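Local coordinates for molybdopterin biosynthesis moeA protein (PDB 1WU2) that probably takes part in molybdenum cofactor biosynthesis, acting on molybdopterin as other members of the MoeA family do, at residues Lys182-Leu194 / Thr243-Thr257. Sequence-based numbering, arbitrary orientation.
Sequences KPKVGIIITGSEL and TLEKAKNECDIVLIT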
loop_
_atom_site.group_PDB
_atom_site.type_symbol
_atom_site.label_atom_id
_atom_site.label_comp_id
_atom_site.label_asym_id
_atom_site.label_seq_id
_atom_site.Cartn_x
_atom_site.Cartn_y
_atom_site.Cartn_z
ATOM N N LYS A 182 -3.265 17.859 -3.660
ATOM C CA LYS A 182 -1.976 17.281 -3.306
ATOM C C LYS A 182 -1.010 18.397 -2.935
ATOM O O LYS A 182 -0.819 19.323 -3.725
ATOM C CB LYS A 182 -1.394 16.500 -4.481
ATOM C CG LYS A 182 -2.232 15.325 -4.933
ATOM C CD LYS A 182 -1.443 14.436 -5.878
ATOM C CE LYS A 182 -2.272 13.271 -6.380
ATOM N NZ LYS A 182 -1.443 12.340 -7.189
ATOM N N PRO A 183 -0.404 18.325 -1.748
ATOM C CA PRO A 183 0.621 19.299 -1.366
ATOM C C PRO A 183 1.764 19.292 -2.368
ATOM O O PRO A 183 2.276 18.227 -2.709
ATOM C CB PRO A 183 1.108 18.794 -0.001
ATOM C CG PRO A 183 0.025 17.923 0.509
ATOM C CD PRO A 183 -0.633 17.327 -0.689
ATOM N N LYS A 184 2.139 20.467 -2.852
ATOM C CA LYS A 184 3.286 20.596 -3.733
ATOM C C LYS A 184 4.555 20.553 -2.884
ATOM O O LYS A 184 4.712 21.347 -1.964
ATOM C CB LYS A 184 3.201 21.903 -4.519
ATOM C CG LYS A 184 2.013 21.971 -5.476
ATOM C CD LYS A 184 1.657 23.417 -5.853
ATOM C CE LYS A 184 0.145 23.642 -5.978
ATOM N NZ LYS A 184 -0.276 24.959 -5.399
ATOM N N VAL A 185 5.444 19.612 -3.188
ATOM C CA VAL A 185 6.683 19.419 -2.441
ATOM C C VAL A 185 7.874 19.680 -3.355
ATOM O O VAL A 185 8.134 18.902 -4.265
ATOM C CB VAL A 185 6.778 17.972 -1.899
ATOM C CG1 VAL A 185 8.115 17.725 -1.190
ATOM C CG2 VAL A 185 5.613 17.672 -0.976
ATOM N N GLY A 186 8.592 20.772 -3.104
ATOM C CA GLY A 186 9.797 21.090 -3.847
ATOM C C GLY A 186 10.941 20.153 -3.501
ATOM O O GLY A 186 11.026 19.654 -2.382
ATOM N N ILE A 187 11.816 19.912 -4.473
ATOM C CA ILE A 187 12.972 19.038 -4.292
ATOM C C ILE A 187 14.205 19.709 -4.894
ATOM O O ILE A 187 14.315 19.830 -6.115
ATOM C CB ILE A 187 12.724 17.659 -4.960
ATOM C CG1 ILE A 187 11.583 16.915 -4.253
ATOM C CG2 ILE A 187 13.995 16.815 -4.940
ATOM C CD1 ILE A 187 11.166 15.617 -4.926
ATOM N N ILE A 188 15.117 20.154 -4.030
ATOM C CA ILE A 188 16.394 20.728 -4.447
ATOM C C ILE A 188 17.512 19.776 -4.067
ATOM O O ILE A 188 17.676 19.470 -2.896
ATOM C CB ILE A 188 16.661 22.068 -3.729
ATOM C CG1 ILE A 188 15.520 23.058 -3.946
ATOM C CG2 ILE A 188 17.969 22.672 -4.216
ATOM C CD1 ILE A 188 15.587 24.257 -3.010
ATOM N N ILE A 189 18.286 19.319 -5.043
ATOM C CA ILE A 189 19.483 18.535 -4.758
ATOM C C ILE A 189 20.678 19.490 -4.764
ATOM O O ILE A 189 20.698 20.452 -5.527
ATOM C CB ILE A 189 19.660 17.387 -5.787
ATOM C CG1 ILE A 189 18.700 16.213 -5.522
ATOM C CG2 ILE A 189 21.064 16.820 -5.722
ATOM C CD1 ILE A 189 17.316 16.564 -5.038
ATOM N N THR A 190 21.659 19.237 -3.897
ATOM C CA THR A 190 22.851 20.085 -3.787
ATOM C C THR A 190 24.116 19.230 -3.763
ATOM O O THR A 190 24.138 18.165 -3.143
ATOM C CB THR A 190 22.755 20.981 -2.514
ATOM O OG1 THR A 190 22.243 22.276 -2.859
ATOM C CG2 THR A 190 24.122 21.290 -1.905
ATOM N N GLY A 191 25.167 19.710 -4.431
ATOM C CA GLY A 191 26.444 19.014 -4.491
ATOM C C GLY A 191 27.106 19.101 -5.855
ATOM O O GLY A 191 26.529 18.665 -6.851
ATOM N N SER A 192 28.318 19.658 -5.893
ATOM C CA SER A 192 29.108 19.767 -7.128
ATOM C C SER A 192 29.649 18.400 -7.539
ATOM O O SER A 192 29.933 18.150 -8.711
ATOM C CB SER A 192 30.280 20.736 -6.942
ATOM O OG SER A 192 29.919 21.848 -6.144
ATOM N N GLU A 193 29.831 17.547 -6.536
ATOM C CA GLU A 193 30.108 16.119 -6.708
ATOM C C GLU A 193 29.093 15.378 -7.587
ATOM O O GLU A 193 29.460 14.461 -8.318
ATOM C CB GLU A 193 30.150 15.435 -5.332
ATOM C CG GLU A 193 29.184 16.030 -4.307
ATOM C CD GLU A 193 28.703 15.039 -3.269
ATOM O OE1 GLU A 193 29.247 13.913 -3.197
ATOM O OE2 GLU A 193 27.769 15.396 -2.515
ATOM N N LEU A 194 27.825 15.772 -7.509
ATOM C CA LEU A 194 26.738 15.010 -8.132
ATOM C C LEU A 194 26.680 15.119 -9.661
ATOM O O LEU A 194 26.986 16.163 -10.236
ATOM C CB LEU A 194 25.396 15.406 -7.513
ATOM C CG LEU A 194 25.290 15.043 -6.025
ATOM C CD1 LEU A 194 24.255 15.892 -5.325
ATOM C CD2 LEU A 194 24.974 13.562 -5.843
ATOM N N THR A 243 16.085 28.889 -3.236
ATOM C CA THR A 243 15.189 28.228 -2.287
ATOM C C THR A 243 13.974 29.116 -1.991
ATOM O O THR A 243 12.917 28.618 -1.609
ATOM C CB THR A 243 15.955 27.899 -0.972
ATOM O OG1 THR A 243 16.820 26.775 -1.184
ATOM C CG2 THR A 243 15.020 27.431 0.148
ATOM N N LEU A 244 14.141 30.426 -2.158
ATOM C CA LEU A 244 13.039 31.377 -2.023
ATOM C C LEU A 244 11.945 31.131 -3.068
ATOM O O LEU A 244 10.764 31.231 -2.753
ATOM C CB LEU A 244 13.543 32.825 -2.114
ATOM C CG LEU A 244 12.776 33.814 -1.228
ATOM C CD1 LEU A 244 13.266 33.736 0.218
ATOM C CD2 LEU A 244 12.895 35.235 -1.766
ATOM N N GLU A 245 12.337 30.812 -4.302
ATOM C CA GLU A 245 11.375 30.448 -5.348
ATOM C C GLU A 245 10.554 29.208 -4.976
ATOM O O GLU A 245 9.377 29.115 -5.318
ATOM C CB GLU A 245 12.086 30.205 -6.686
ATOM C CG GLU A 245 11.140 30.067 -7.878
ATOM C CD GLU A 245 11.820 29.545 -9.132
ATOM O OE1 GLU A 245 11.099 29.133 -10.068
ATOM O OE2 GLU A 245 13.070 29.546 -9.189
ATOM N N LYS A 246 11.183 28.268 -4.274
ATOM C CA LYS A 246 10.546 27.005 -3.901
ATOM C C LYS A 246 9.494 27.221 -2.833
ATOM O O LYS A 246 8.410 26.661 -2.913
ATOM C CB LYS A 246 11.576 25.998 -3.382
ATOM C CG LYS A 246 12.402 25.359 -4.466
ATOM C CD LYS A 246 13.219 26.396 -5.217
ATOM C CE LYS A 246 14.464 25.838 -5.866
ATOM N NZ LYS A 246 15.704 26.397 -5.253
ATOM N N ALA A 247 9.829 28.035 -1.834
ATOM C CA ALA A 247 8.937 28.319 -0.716
ATOM C C ALA A 247 7.675 29.054 -1.173
ATOM O O ALA A 247 6.598 28.856 -0.609
ATOM C CB ALA A 247 9.671 29.127 0.348
ATOM N N LYS A 248 7.822 29.893 -2.199
ATOM C CA LYS A 248 6.696 30.605 -2.799
ATOM C C LYS A 248 5.823 29.647 -3.611
ATOM O O LYS A 248 4.608 29.606 -3.431
ATOM C CB LYS A 248 7.192 31.737 -3.707
ATOM C CG LYS A 248 8.002 32.829 -3.004
ATOM C CD LYS A 248 7.273 33.400 -1.793
ATOM C CE LYS A 248 7.782 34.789 -1.419
ATOM N NZ LYS A 248 6.766 35.847 -1.692
ATOM N N ASN A 249 6.456 28.876 -4.492
ATOM C CA ASN A 249 5.756 27.949 -5.384
ATOM C C ASN A 249 5.088 26.774 -4.663
ATOM O O ASN A 249 4.117 26.214 -5.171
ATOM C CB ASN A 249 6.728 27.380 -6.429
ATOM C CG ASN A 249 7.121 28.391 -7.503
ATOM O OD1 ASN A 249 6.658 29.533 -7.509
ATOM N ND2 ASN A 249 7.983 27.962 -8.424
ATOM N N GLU A 250 5.604 26.407 -3.489
ATOM C CA GLU A 250 5.213 25.167 -2.818
ATOM C C GLU A 250 4.736 25.350 -1.389
ATOM O O GLU A 250 4.953 26.387 -0.766
ATOM C CB GLU A 250 6.386 24.188 -2.792
ATOM C CG GLU A 250 6.451 23.266 -3.992
ATOM C CD GLU A 250 7.596 23.577 -4.914
ATOM O OE1 GLU A 250 7.475 23.266 -6.111
ATOM O OE2 GLU A 250 8.614 24.131 -4.454
ATOM N N CYS A 251 4.100 24.298 -0.883
ATOM C CA CYS A 251 3.610 24.253 0.486
ATOM C C CYS A 251 4.766 23.901 1.423
ATOM O O CYS A 251 4.947 24.530 2.466
ATOM C CB CYS A 251 2.480 23.226 0.609
ATOM S SG CYS A 251 1.254 23.279 -0.726
ATOM N N ASP A 252 5.530 22.877 1.051
ATOM C CA ASP A 252 6.791 22.560 1.722
ATOM C C ASP A 252 7.880 22.294 0.685
ATOM O O ASP A 252 7.590 22.116 -0.495
ATOM C CB ASP A 252 6.622 21.394 2.724
ATOM C CG ASP A 252 6.829 20.013 2.096
ATOM O OD1 ASP A 252 7.874 19.785 1.456
ATOM O OD2 ASP A 252 6.014 19.074 2.221
ATOM N N ILE A 253 9.132 22.293 1.130
ATOM C CA ILE A 253 10.267 22.048 0.244
ATOM C C ILE A 253 11.332 21.189 0.940
ATOM O O ILE A 253 11.635 21.368 2.114
ATOM C CB ILE A 253 10.843 23.395 -0.375
ATOM C CG1 ILE A 253 12.355 23.538 -0.180
ATOM C CG2 ILE A 253 10.116 24.637 0.158
ATOM C CD1 ILE A 253 13.158 22.863 -1.257
ATOM N N VAL A 254 11.874 20.248 0.179
ATOM C CA VAL A 254 12.873 19.301 0.638
ATOM C C VAL A 254 14.177 19.628 -0.079
ATOM O O VAL A 254 14.182 19.819 -1.287
ATOM C CB VAL A 254 12.425 17.857 0.284
ATOM C CG1 VAL A 254 13.611 16.921 0.151
ATOM C CG2 VAL A 254 11.424 17.328 1.313
ATOM N N LEU A 255 15.280 19.706 0.659
ATOM C CA LEU A 255 16.591 19.910 0.041
ATOM C C LEU A 255 17.671 18.986 0.609
ATOM O O LEU A 255 17.691 18.688 1.798
ATOM C CB LEU A 255 17.028 21.379 0.109
ATOM C CG LEU A 255 17.096 22.069 1.471
ATOM C CD1 LEU A 255 18.503 21.992 2.058
ATOM C CD2 LEU A 255 16.658 23.521 1.335
ATOM N N ILE A 256 18.576 18.583 -0.276
ATOM C CA ILE A 256 19.617 17.596 -0.016
ATOM C C ILE A 256 20.942 18.305 0.265
ATOM O O ILE A 256 21.131 19.444 -0.157
ATOM C CB ILE A 256 19.755 16.700 -1.277
ATOM C CG1 ILE A 256 18.463 15.915 -1.533
ATOM C CG2 ILE A 256 20.950 15.777 -1.180
ATOM C CD1 ILE A 256 17.991 15.071 -0.370
ATOM N N THR A 257 21.855 17.644 0.976
ATOM C CA THR A 257 23.208 18.178 1.158
ATOM C C THR A 257 24.050 17.930 -0.095
ATOM O O THR A 257 25.247 18.224 -0.127
ATOM C CB THR A 257 23.895 17.573 2.402
ATOM O OG1 THR A 257 25.072 18.328 2.722
ATOM C CG2 THR A 257 24.431 16.173 2.133
#
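The side chain of Ile188 packs against Lys246 and Ile253 on the sheet face that helix 243-249 covers. CB sits 3.9 Å from Leu255 CB on the adjacent strand. With CG1 anti to the carbonyl carbon (chi1 -56°), the branch points toward helix 243-249, and CG1 meets Lys246 CE and Ile253 CD1. The tip, CD1, is tightly packed: Ile253 CD1 lies 3.3 Å away, Lys246 NZ closes in from the helix, and Thr243 OG1, itself hydrogen-bonded to Ile240 O, touches it too. The bent Lys246 chain thus lays its methylenes across Ile188, while its ammonium pairs with Glu242. Strands 184-190 and 252-255 run parallel: Gly186 N donates to Asp252 O (3.1 Å) and Ile188 N to Val254 O (2.9 Å), while Val254 N returns to Gly186 O and Ile256 N to Ile188 O. Just past the helix, Glu250 folds over Gly186, its OE2 3.3 Å from Gly186 CA, where any CB would clash; OE1 is held by Tyr230 OH. An alanine in place of Glu250 would probably leave Tyr230 without this acceptor and uncover the backbone at Gly186. On the other sheet face, Val185 CG1 lies 3.4 Å from Asp252 OD1, and both buried carboxylate oxygens of Asp252 lack a partner in the model. Strand 184-190 is flanked by strands 226-233 and 252-255, and strand 293-295 lies on the far side of 252-255; helix 243-249 covers the Ile188 face, while helix 300-319 packs on Val185, a three-layer alpha/beta arrangement in the probable molybdopterin-binding domain.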